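Local coordinates for glucose-6-phosphate isomerase like protein (Thermus thermophilus, PDB 1WIW) that probably acts as a sugar-phosphate isomerase of the PGI/PMI family, converting glucose 6-phosphate or mannose 6-phosphate into fructose 6-phosphate, at residues B[38-42]-B[56-60]; B[32-36]-B[89-93]; B[49-53]-B[255-259]. One frame throughout, in Å; residues are numbered along the deposited sequence.

In the fold
Contact 2 opens first along the chain, at 32-36, and closes at 89-93, tying the loop ahead of strand 39-45 to the inner strand 90-95 of the four-stranded parallel sheet. Contact 1 is nested inside it: 38-42, on outermost strand 39-45, meets the loop 56-60 that follows helix 48-54. The two touch, their centres about 11 Å apart. Contact 3 starts at 49-53, between the segments of contact 1, and closes 202 residues later on helix 251-272, so it crosses both others. Contacts 1 and 2 thus join parts of the N-terminal SIS region, whereas contact 3 binds that region to the C-terminal one, near the centre of the chain.

Contact 1 (B[38-42]-B[56-60]); sequences PHAAL and LPDWG
Leu56 meets the strand with both methyl branches, CD2 lying 3.8 Å from His39 CB and CD1 3.9 Å from Ala41 CB. The fork thereby spans the backbone of Ala40 and bridges two residues whose side chains leave the strand on the same face. With CG set anti to the carbonyl carbon (chi1 -68°), both branches are turned toward the strand. Thr122, in a nearby loop, touches both Leu56 and His39.

Pro57 supplies the polar link. Its O accepts from Ala41 N at 2.9 Å, with an N-H...O angle of 163° and a C=O...N angle of 171°, so the bond is straight at both ends. The ring packs alongside: Pro57 CD is 3.3 Å from His39 O, while Pro57 CG lies 4.0 Å from Ala40 CB.

At Asp58 the main chain gives a nearly straight CA-H...O contact, Asp58 CA to Ala41 O at 3.3 Å, so both polar groups of Ala41 face this loop. Asp58 O, 4.0 Å from Leu42 CB, is buried here without a hydrogen-bond partner in the model.

Trp59 contributes mainly backbone, its C lying 3.8 Å from Ala40 CB. Its indole turns off toward Met80 and Leu83 of helix 76-83, and NE1 bonds to Glu61. Gly60 N also lies against the Ala40 methyl.

Ala40 and Leu42 form their backbone bonds with strand 64-70, which leaves the intervening Ala41 to pair on the outer edge. The arrangement belongs to the beta-alpha-beta unit 39-45, 48-54, 64-70 at the edge of the parallel sheet of a SIS-type domain, in which the chain leaving helix 48-54 passes along the edge of outermost strand 39-45 on its way to strand 64-70.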
loop_
_atom_site.group_PDB
_atom_site.type_symbol
_atom_site.label_atom_id
_atom_site.label_comp_id
_atom_site.label_asym_id
_atom_site.label_seq_id
_atom_site.Cartn_x
_atom_site.Cartn_y
_atom_site.Cartn_z
ATOM N N PRO B 38 19.799 14.637 -17.384
ATOM C CA PRO B 38 19.444 13.938 -16.146
ATOM C C PRO B 38 18.505 12.763 -16.420
ATOM O O PRO B 38 17.904 12.675 -17.493
ATOM C CB PRO B 38 18.787 15.035 -15.312
ATOM C CG PRO B 38 18.112 15.860 -16.348
ATOM C CD PRO B 38 19.166 15.966 -17.427
ATOM N N HIS B 39 18.382 11.868 -15.445
ATOM C CA HIS B 39 17.544 10.685 -15.598
ATOM C C HIS B 39 16.274 10.711 -14.757
ATOM O O HIS B 39 16.260 11.216 -13.638
ATOM C CB HIS B 39 18.346 9.435 -15.234
ATOM C CG HIS B 39 19.648 9.318 -15.962
ATOM N ND1 HIS B 39 19.727 9.223 -17.335
ATOM C CD2 HIS B 39 20.923 9.278 -15.507
ATOM C CE1 HIS B 39 20.995 9.127 -17.695
ATOM N NE2 HIS B 39 21.741 9.158 -16.605
ATOM N N ALA B 40 15.206 10.149 -15.310
ATOM C CA ALA B 40 13.932 10.073 -14.611
ATOM C C ALA B 40 13.258 8.760 -14.996
ATOM O O ALA B 40 13.512 8.214 -16.072
ATOM C CB ALA B 40 13.046 11.261 -14.991
ATOM N N ALA B 41 12.413 8.247 -14.111
ATOM C CA ALA B 41 11.708 7.009 -14.384
ATOM C C ALA B 41 10.317 7.000 -13.765
ATOM O O ALA B 41 10.108 7.474 -12.648
ATOM C CB ALA B 41 12.512 5.821 -13.877
ATOM N N LEU B 42 9.368 6.462 -14.519
ATOM C CA LEU B 42 7.984 6.346 -14.083
ATOM C C LEU B 42 7.612 4.915 -14.440
ATOM O O LEU B 42 7.684 4.530 -15.605
ATOM C CB LEU B 42 7.107 7.337 -14.849
ATOM C CG LEU B 42 5.619 7.395 -14.499
ATOM C CD1 LEU B 42 5.436 7.693 -13.019
ATOM C CD2 LEU B 42 4.957 8.469 -15.341
ATOM N N LEU B 56 15.136 7.561 -8.659
ATOM C CA LEU B 56 15.086 8.582 -9.704
ATOM C C LEU B 56 13.795 9.392 -9.612
ATOM O O LEU B 56 12.776 8.901 -9.129
ATOM C CB LEU B 56 15.148 7.928 -11.090
ATOM C CG LEU B 56 16.427 7.236 -11.554
ATOM C CD1 LEU B 56 16.166 6.518 -12.865
ATOM C CD2 LEU B 56 17.535 8.267 -11.724
ATOM N N PRO B 57 13.824 10.656 -10.062
ATOM C CA PRO B 57 12.593 11.448 -9.998
ATOM C C PRO B 57 11.570 10.818 -10.944
ATOM O O PRO B 57 11.947 10.119 -11.886
ATOM C CB PRO B 57 13.049 12.836 -10.448
ATOM C CG PRO B 57 14.214 12.541 -11.340
ATOM C CD PRO B 57 14.941 11.462 -10.580
ATOM N N ASP B 58 10.286 11.062 -10.692
ATOM C CA ASP B 58 9.221 10.487 -11.513
ATOM C C ASP B 58 8.863 11.308 -12.747
ATOM O O ASP B 58 7.858 11.035 -13.405
ATOM C CB ASP B 58 7.961 10.275 -10.668
ATOM C CG ASP B 58 7.285 11.582 -10.284
ATOM O OD1 ASP B 58 7.944 12.438 -9.659
ATOM O OD2 ASP B 58 6.089 11.752 -10.606
ATOM N N TRP B 59 9.678 12.307 -13.065
ATOM C CA TRP B 59 9.414 13.140 -14.230
ATOM C C TRP B 59 10.589 14.059 -14.537
ATOM O O TRP B 59 11.358 14.421 -13.643
ATOM C CB TRP B 59 8.145 13.965 -14.006
ATOM C CG TRP B 59 7.671 14.688 -15.232
ATOM C CD1 TRP B 59 7.913 15.993 -15.566
ATOM C CD2 TRP B 59 6.899 14.136 -16.305
ATOM N NE1 TRP B 59 7.337 16.287 -16.780
ATOM C CE2 TRP B 59 6.708 15.165 -17.256
ATOM C CE3 TRP B 59 6.348 12.871 -16.556
ATOM C CZ2 TRP B 59 5.989 14.966 -18.442
ATOM C CZ3 TRP B 59 5.633 12.673 -17.737
ATOM C CH2 TRP B 59 5.461 13.719 -18.663
ATOM N N GLY B 60 10.724 14.430 -15.806
ATOM C CA GLY B 60 11.813 15.300 -16.206
ATOM C C GLY B 60 11.480 16.152 -17.415
ATOM O O GLY B 60 10.707 15.743 -18.283
#

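Contact 2 (B[32-36]-B[89-93]); sequences GEAYP and ARVVR
Arg90 and Glu33 reach for each other from opposite directions and form a salt bridge centred on one carboxylate oxygen. Arg90 NH2 donates to Glu33 OE1 at 2.6 Å with an N-H...O angle of 155°, whereas Arg90 NH1 gives the same oxygen only a weak bond at 3.2 Å. Glu33 OE1 sits near the guanidinium plane, but the carboxylate itself is turned 65° against it, consistent with one oxygen doing the work rather than a flat two-oxygen fork. The arginine chain is fully extended, CG anti to the backbone N, which carries the charge from the strand across to the loop. NH2 has a second anionic partner, Glu101 OE2.

Packing supports this bridge. Tyr35 comes over one face of the guanidinium, crossing the arginine at about a right angle, with Tyr35 CD1 3.7 Å from Arg90 NH1; planes 47° apart rule out a flat stack. Pro36 CD approaches the edge of the same group at 4.3 Å from Arg90 NH1. The methyl Val92 CG2 touches Tyr35 CE1 at 3.7 Å, an apolar contact. With a leucine in place of Arg90, the carboxylates of Glu33 and Glu101 would probably be left without the guanidinium that both bind.

Tyr35 is buried further in: its ring packs edge-to-face with Phe66 of strand 64-70 and touches Phe117 and Ala121 of helix 110-121. The loop before strand 39-45 is thus laid over strands 64-70 and 90-95, its tyrosine inserted between sheet and helix.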
loop_
_atom_site.group_PDB
_atom_site.type_symbol
_atom_site.label_atom_id
_atom_site.label_comp_id
_atom_site.label_asym_id
_atom_site.label_seq_id
_atom_site.Cartn_x
_atom_site.Cartn_y
_atom_site.Cartn_z
ATOM N N GLY B 32 22.258 -0.223 -24.618
ATOM C CA GLY B 32 23.233 -0.208 -25.692
ATOM C C GLY B 32 23.733 1.182 -26.037
ATOM O O GLY B 32 24.368 1.375 -27.074
ATOM N N GLU B 33 23.452 2.152 -25.176
ATOM C CA GLU B 33 23.893 3.517 -25.418
ATOM C C GLU B 33 23.887 4.342 -24.139
ATOM O O GLU B 33 23.238 3.982 -23.156
ATOM C CB GLU B 33 23.010 4.172 -26.483
ATOM C CG GLU B 33 21.536 4.272 -26.121
ATOM C CD GLU B 33 20.666 4.566 -27.330
ATOM O OE1 GLU B 33 19.476 4.896 -27.148
ATOM O OE2 GLU B 33 21.171 4.458 -28.467
ATOM N N ALA B 34 24.624 5.448 -24.157
ATOM C CA ALA B 34 24.719 6.326 -22.999
ATOM C C ALA B 34 23.578 7.334 -22.979
ATOM O O ALA B 34 23.714 8.446 -23.492
ATOM C CB ALA B 34 26.056 7.054 -23.004
ATOM N N TYR B 35 22.456 6.941 -22.386
ATOM C CA TYR B 35 21.299 7.819 -22.295
ATOM C C TYR B 35 21.707 9.129 -21.641
ATOM O O TYR B 35 22.261 9.139 -20.543
ATOM C CB TYR B 35 20.193 7.144 -21.483
ATOM C CG TYR B 35 19.657 5.902 -22.147
ATOM C CD1 TYR B 35 18.791 5.991 -23.235
ATOM C CD2 TYR B 35 20.053 4.633 -21.723
ATOM C CE1 TYR B 35 18.332 4.850 -23.885
ATOM C CE2 TYR B 35 19.602 3.485 -22.369
ATOM C CZ TYR B 35 18.744 3.603 -23.447
ATOM O OH TYR B 35 18.302 2.476 -24.095
ATOM N N PRO B 36 21.441 10.256 -22.314
ATOM C CA PRO B 36 21.791 11.574 -21.782
ATOM C C PRO B 36 21.013 11.926 -20.521
ATOM O O PRO B 36 19.788 11.812 -20.483
ATOM C CB PRO B 36 21.462 12.504 -22.942
ATOM C CG PRO B 36 20.274 11.836 -23.560
ATOM C CD PRO B 36 20.709 10.386 -23.586
ATOM N N ALA B 89 12.597 16.262 -22.765
ATOM C CA ALA B 89 13.100 14.974 -22.308
ATOM C C ALA B 89 12.838 13.872 -23.326
ATOM O O ALA B 89 11.753 13.786 -23.901
ATOM C CB ALA B 89 12.462 14.610 -20.974
ATOM N N ARG B 90 13.846 13.036 -23.552
ATOM C CA ARG B 90 13.720 11.922 -24.480
ATOM C C ARG B 90 13.009 10.789 -23.752
ATOM O O ARG B 90 13.385 10.425 -22.639
ATOM C CB ARG B 90 15.099 11.445 -24.933
ATOM C CG ARG B 90 15.057 10.175 -25.764
ATOM C CD ARG B 90 16.443 9.595 -25.967
ATOM N NE ARG B 90 16.385 8.286 -26.610
ATOM C CZ ARG B 90 17.441 7.510 -26.825
ATOM N NH1 ARG B 90 18.648 7.911 -26.448
ATOM N NH2 ARG B 90 17.293 6.333 -27.417
ATOM N N VAL B 91 11.980 10.234 -24.383
ATOM C CA VAL B 91 11.226 9.147 -23.774
ATOM C C VAL B 91 11.712 7.780 -24.237
ATOM O O VAL B 91 11.804 7.513 -25.436
ATOM C CB VAL B 91 9.721 9.262 -24.097
ATOM C CG1 VAL B 91 8.957 8.118 -23.447
ATOM C CG2 VAL B 91 9.188 10.599 -23.612
ATOM N N VAL B 92 12.031 6.919 -23.275
ATOM C CA VAL B 92 12.481 5.568 -23.575
ATOM C C VAL B 92 11.513 4.584 -22.931
ATOM O O VAL B 92 11.460 4.457 -21.708
ATOM C CB VAL B 92 13.901 5.303 -23.039
ATOM C CG1 VAL B 92 14.283 3.854 -23.295
ATOM C CG2 VAL B 92 14.895 6.230 -23.724
ATOM N N ARG B 93 10.747 3.896 -23.773
ATOM C CA ARG B 93 9.757 2.931 -23.320
ATOM C C ARG B 93 10.363 1.551 -23.108
ATOM O O ARG B 93 10.938 0.963 -24.026
ATOM C CB ARG B 93 8.626 2.830 -24.344
ATOM C CG ARG B 93 7.880 4.130 -24.602
ATOM C CD ARG B 93 6.894 3.946 -25.746
ATOM N NE ARG B 93 5.919 2.900 -25.449
ATOM C CZ ARG B 93 5.183 2.277 -26.363
ATOM N NH1 ARG B 93 5.309 2.590 -27.647
ATOM N NH2 ARG B 93 4.322 1.340 -25.995
#

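Contact 3 (B[49-53]-B[255-259]); sequences FAALL and VMALW
Leu53 and Phe49, one turn apart on helix 48-54, project toward the far helix and meet three bumps there. The axes of the short segments are 13.0 Å apart and nearly antiparallel (157°), a gap bridged by side chains alone. Val255 CG1 fits the notch between the two, 3.9 Å from Phe49 CZ and 3.7 Å from Leu53 CD1. Leu53 and Val255 meet tip to tip.

Selenomethionine Met256 bends twice, at chi2 and again at chi3, bringing its methyl back against the leucine. Met256 CE lies 3.4 Å from Leu53 CG, which is tight, although Leu53's placement is somewhat doubtful. Met256 SE is 5.5 Å from the Phe49 ring centroid, a long, oblique Met-aromatic contact.

Trp259 meets Phe49 at CE2, its CD1 4.1 Å away; the rings are tilted by 29° and slid so far that they barely overlap. Leu175 and Ala178 of helix 174-185 also touch Phe49.

Every pair named is apolar, so adhesion between these helices of the N- and C-terminal SIS regions rests here on burial and dispersion, and complementary shape rather than directed bonds sets the fit.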
loop_
_atom_site.group_PDB
_atom_site.type_symbol
_atom_site.label_atom_id
_atom_site.label_comp_id
_atom_site.label_asym_id
_atom_site.label_seq_id
_atom_site.Cartn_x
_atom_site.Cartn_y
_atom_site.Cartn_z
ATOM N N PHE B 49 7.902 -1.035 -8.935
ATOM C CA PHE B 49 8.794 -1.230 -7.797
ATOM C C PHE B 49 10.219 -0.792 -8.139
ATOM O O PHE B 49 10.870 -0.092 -7.359
ATOM C CB PHE B 49 8.771 -2.704 -7.379
ATOM C CG PHE B 49 9.518 -2.997 -6.107
ATOM C CD1 PHE B 49 9.235 -2.298 -4.936
ATOM C CD2 PHE B 49 10.484 -3.998 -6.073
ATOM C CE1 PHE B 49 9.903 -2.595 -3.749
ATOM C CE2 PHE B 49 11.160 -4.304 -4.894
ATOM C CZ PHE B 49 10.869 -3.601 -3.730
ATOM N N ALA B 50 10.691 -1.200 -9.313
ATOM C CA ALA B 50 12.040 -0.870 -9.763
ATOM C C ALA B 50 12.221 0.638 -9.918
ATOM O O ALA B 50 13.264 1.192 -9.563
ATOM C CB ALA B 50 12.331 -1.579 -11.092
ATOM N N ALA B 51 11.202 1.302 -10.453
ATOM C CA ALA B 51 11.258 2.748 -10.637
ATOM C C ALA B 51 11.454 3.421 -9.278
ATOM O O ALA B 51 12.276 4.325 -9.134
ATOM C CB ALA B 51 9.972 3.247 -11.290
ATOM N N LEU B 52 10.704 2.970 -8.280
ATOM C CA LEU B 52 10.809 3.539 -6.939
ATOM C C LEU B 52 12.155 3.236 -6.288
ATOM O O LEU B 52 12.753 4.107 -5.657
ATOM C CB LEU B 52 9.665 3.028 -6.054
ATOM C CG LEU B 52 8.306 3.723 -6.234
ATOM C CD1 LEU B 52 8.419 5.168 -5.769
ATOM C CD2 LEU B 52 7.857 3.673 -7.689
ATOM N N LEU B 53 12.629 2.003 -6.445
ATOM C CA LEU B 53 13.911 1.587 -5.877
ATOM C C LEU B 53 15.076 2.412 -6.390
ATOM O O LEU B 53 16.017 2.688 -5.652
ATOM C CB LEU B 53 14.203 0.120 -6.199
ATOM C CG LEU B 53 13.817 -0.921 -5.157
ATOM C CD1 LEU B 53 14.529 -0.635 -3.835
ATOM C CD2 LEU B 53 12.322 -0.889 -4.982
ATOM N N VAL B 255 17.232 -4.757 0.217
ATOM C CA VAL B 255 15.842 -4.804 -0.231
ATOM C C VAL B 255 15.659 -5.893 -1.286
ATOM O O VAL B 255 14.765 -6.725 -1.185
ATOM C CB VAL B 255 15.391 -3.442 -0.815
ATOM C CG1 VAL B 255 14.079 -3.602 -1.598
ATOM C CG2 VAL B 255 15.195 -2.436 0.320
HETATM N N MSE B 256 16.523 -5.891 -2.293
HETATM C CA MSE B 256 16.438 -6.873 -3.366
HETATM C C MSE B 256 16.683 -8.300 -2.857
HETATM O O MSE B 256 16.061 -9.253 -3.340
HETATM C CB MSE B 256 17.427 -6.498 -4.468
HETATM C CG MSE B 256 16.822 -6.429 -5.869
HETATM SE SE MSE B 256 15.113 -5.499 -6.002
HETATM C CE MSE B 256 15.690 -3.740 -5.444
ATOM N N ALA B 257 17.578 -8.453 -1.883
ATOM C CA ALA B 257 17.858 -9.770 -1.312
ATOM C C ALA B 257 16.614 -10.274 -0.592
ATOM O O ALA B 257 16.277 -11.453 -0.672
ATOM C CB ALA B 257 19.036 -9.696 -0.338
ATOM N N LEU B 258 15.933 -9.378 0.118
ATOM C CA LEU B 258 14.710 -9.754 0.824
ATOM C C LEU B 258 13.671 -10.154 -0.217
ATOM O O LEU B 258 13.022 -11.187 -0.095
ATOM C CB LEU B 258 14.182 -8.581 1.659
ATOM C CG LEU B 258 14.915 -8.262 2.968
ATOM C CD1 LEU B 258 14.459 -6.910 3.493
ATOM C CD2 LEU B 258 14.656 -9.358 3.999
ATOM N N TRP B 259 13.518 -9.321 -1.239
ATOM C CA TRP B 259 12.569 -9.583 -2.321
ATOM C C TRP B 259 12.842 -10.953 -2.958
ATOM O O TRP B 259 11.917 -11.731 -3.190
ATOM C CB TRP B 259 12.687 -8.482 -3.380
ATOM C CG TRP B 259 11.827 -8.689 -4.594
ATOM C CD1 TRP B 259 10.515 -8.345 -4.744
ATOM C CD2 TRP B 259 12.226 -9.305 -5.822
ATOM N NE1 TRP B 259 10.071 -8.711 -5.998
ATOM C CE2 TRP B 259 11.102 -9.304 -6.677
ATOM C CE3 TRP B 259 13.430 -9.859 -6.285
ATOM C CZ2 TRP B 259 11.142 -9.841 -7.976
ATOM C CZ3 TRP B 259 13.471 -10.392 -7.578
ATOM C CH2 TRP B 259 12.331 -10.378 -8.404
#